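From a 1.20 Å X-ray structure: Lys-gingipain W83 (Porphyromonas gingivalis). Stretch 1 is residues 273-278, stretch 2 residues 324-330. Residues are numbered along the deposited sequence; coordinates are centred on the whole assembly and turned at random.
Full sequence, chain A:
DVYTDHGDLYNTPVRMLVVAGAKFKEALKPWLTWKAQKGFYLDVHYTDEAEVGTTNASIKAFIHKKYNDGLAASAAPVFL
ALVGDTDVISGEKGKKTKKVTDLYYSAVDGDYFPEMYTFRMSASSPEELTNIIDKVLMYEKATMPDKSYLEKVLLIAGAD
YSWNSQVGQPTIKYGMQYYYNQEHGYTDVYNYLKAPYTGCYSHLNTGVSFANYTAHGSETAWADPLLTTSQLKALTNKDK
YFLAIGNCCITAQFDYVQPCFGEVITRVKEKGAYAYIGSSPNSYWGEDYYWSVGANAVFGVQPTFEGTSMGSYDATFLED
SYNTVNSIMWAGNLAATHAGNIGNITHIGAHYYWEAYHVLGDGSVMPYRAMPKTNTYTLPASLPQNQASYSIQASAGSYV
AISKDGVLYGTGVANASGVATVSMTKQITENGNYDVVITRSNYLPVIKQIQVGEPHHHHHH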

# COMPACT_ATOMS: atom_id res chain seq x y z
N ALA A 273 11.98 -3.35 2.49
CA ALA A 273 10.53 -3.39 2.25
C ALA A 273 10.15 -3.15 0.81
O ALA A 273 10.87 -2.47 0.08
CB ALA A 273 9.91 -2.25 3.11
N TYR A 274 8.93 -3.61 0.44
CA TYR A 274 8.35 -3.18 -0.84
C TYR A 274 7.44 -1.95 -0.67
O TYR A 274 7.15 -1.26 -1.64
CB TYR A 274 7.57 -4.33 -1.50
CG TYR A 274 6.39 -4.82 -0.71
CD1 TYR A 274 5.19 -4.11 -0.70
CD2 TYR A 274 6.47 -5.98 0.07
CE1 TYR A 274 4.09 -4.57 0.02
CE2 TYR A 274 5.37 -6.44 0.80
CZ TYR A 274 4.20 -5.71 0.81
OH TYR A 274 3.09 -6.12 1.49
N ALA A 275 7.05 -1.63 0.58
CA ALA A 275 6.23 -0.45 0.86
C ALA A 275 6.41 -0.15 2.33
O ALA A 275 6.68 -1.02 3.17
CB ALA A 275 4.77 -0.69 0.55
N TYR A 276 6.20 1.14 2.65
CA TYR A 276 6.30 1.68 4.03
C TYR A 276 5.17 2.63 4.25
O TYR A 276 4.88 3.47 3.40
CB TYR A 276 7.63 2.41 4.21
CG TYR A 276 7.84 2.88 5.63
CD1 TYR A 276 8.13 1.97 6.65
CD2 TYR A 276 7.71 4.22 5.97
CE1 TYR A 276 8.33 2.38 7.97
CE2 TYR A 276 7.92 4.65 7.30
CZ TYR A 276 8.22 3.72 8.28
OH TYR A 276 8.41 4.08 9.59
N ILE A 277 4.53 2.50 5.41
CA ILE A 277 3.55 3.50 5.85
C ILE A 277 4.11 4.20 7.08
O ILE A 277 4.52 3.51 8.04
CB ILE A 277 2.18 2.84 6.22
CG1 ILE A 277 1.53 2.25 4.95
CG2 ILE A 277 1.26 3.91 6.85
CD1 ILE A 277 0.41 1.26 5.27
N GLY A 278 4.18 5.51 7.06
CA GLY A 278 4.63 6.24 8.23
C GLY A 278 4.21 7.69 8.12
O GLY A 278 3.52 8.10 7.16
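Stretch 2 324-330: TVNSIMW

Residues 325–330 form the first turns of a helix that packs on the strand of stretch 1, running nearly parallel to it: the axes differ by 10° and approach to 9.4 Å. No hydrogen bond joins the two; apolar side chains make most of the contact, and Ile-277 CD1 also lies 3.7 Å from the backbone O of Val-325.

Thr-324 stands just before the helix as its N-cap. With chi1 in the p well, Thr-324 OG1 accepts from Ser-327 N at 3.0 Å, satisfying an amide in the first turn, where no earlier helical residue offers a carbonyl. Val-325 then points toward the strand, and its branched side chain suits a place with several neighbours: Val-325 CG2 lies 4.0 Å from Tyr-274 CE1, at the edge of the ring, and Val-325 CG1 4.0 Å from Ile-277 CD1; both branches lie near Ala-275 CB, CG1 at 4.1 Å and CG2 at 4.3 Å.

Asn-326 and Ser-327 point away from the strand, where their polar groups find other partners: Asn-326 ND2 is hydrogen-bonded elsewhere in the structure, and Ser-327 OG donates to Thr-324 O at 2.7 Å. Ile-328 turns back toward the strand, Ile-328 CB 4.2 Å from Ile-277 CD1; its aliphatic side chain needs no polar partner in this buried site. One helical turn beyond Val-325, Met-329 CG lies 4.0 Å from Ile-277 CG2, and its flexible chain then leads away. Trp-330 lies out of reach.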

# COMPACT_ATOMS: atom_id res chain seq x y z
N THR A 324 -5.47 -3.48 -0.01
CA THR A 324 -4.24 -2.87 -0.52
C THR A 324 -3.43 -2.26 0.62
O THR A 324 -3.97 -1.95 1.68
CB THR A 324 -4.55 -1.84 -1.58
OG1 THR A 324 -5.30 -0.76 -0.99
CG2 THR A 324 -5.21 -2.44 -2.80
N VAL A 325 -2.19 -1.96 0.33
CA VAL A 325 -1.34 -1.20 1.28
C VAL A 325 -1.99 0.17 1.55
O VAL A 325 -2.15 0.58 2.71
CB VAL A 325 0.08 -1.01 0.70
CG1 VAL A 325 0.87 -0.02 1.56
CG2 VAL A 325 0.82 -2.35 0.65
N ASN A 326 -2.39 0.90 0.49
CA ASN A 326 -3.00 2.21 0.75
C ASN A 326 -4.21 2.06 1.64
O ASN A 326 -4.45 2.94 2.48
CB ASN A 326 -3.43 2.90 -0.56
CG ASN A 326 -2.40 3.89 -1.02
OD1 ASN A 326 -1.54 3.60 -1.87
ND2 ASN A 326 -2.44 5.11 -0.47
N SER A 327 -5.04 1.02 1.46
CA SER A 327 -6.25 0.90 2.25
C SER A 327 -5.95 0.69 3.74
O SER A 327 -6.81 1.02 4.57
CB SER A 327 -7.16 -0.20 1.71
OG SER A 327 -6.65 -1.50 2.00
N ILE A 328 -4.81 0.11 4.09
CA ILE A 328 -4.46 -0.07 5.54
C ILE A 328 -4.31 1.32 6.15
O ILE A 328 -4.83 1.60 7.24
CB ILE A 328 -3.19 -0.92 5.69
CG1 ILE A 328 -3.41 -2.33 5.11
CG2 ILE A 328 -2.75 -0.97 7.14
CD1 ILE A 328 -2.15 -3.16 5.06
N MET A 329 -3.56 2.21 5.44
CA MET A 329 -3.37 3.59 5.93
C MET A 329 -4.69 4.35 5.99
O MET A 329 -4.96 5.06 6.94
CB MET A 329 -2.36 4.28 5.01
CG MET A 329 -2.04 5.71 5.44
SD MET A 329 -0.79 6.48 4.42
CE MET A 329 -1.75 7.03 3.00
N TRP A 330 -5.53 4.16 4.96
CA TRP A 330 -6.84 4.80 4.87
C TRP A 330 -7.67 4.41 6.09
O TRP A 330 -8.27 5.26 6.74
CB TRP A 330 -7.51 4.30 3.58
CG TRP A 330 -8.80 5.01 3.30
CD1 TRP A 330 -10.04 4.66 3.74
CD2 TRP A 330 -8.97 6.14 2.46
NE1 TRP A 330 -10.99 5.55 3.22
CE2 TRP A 330 -10.34 6.46 2.43
CE3 TRP A 330 -8.08 6.92 1.74
CZ2 TRP A 330 -10.84 7.55 1.68
CZ3 TRP A 330 -8.56 7.98 1.01
CH2 TRP A 330 -9.91 8.28 0.99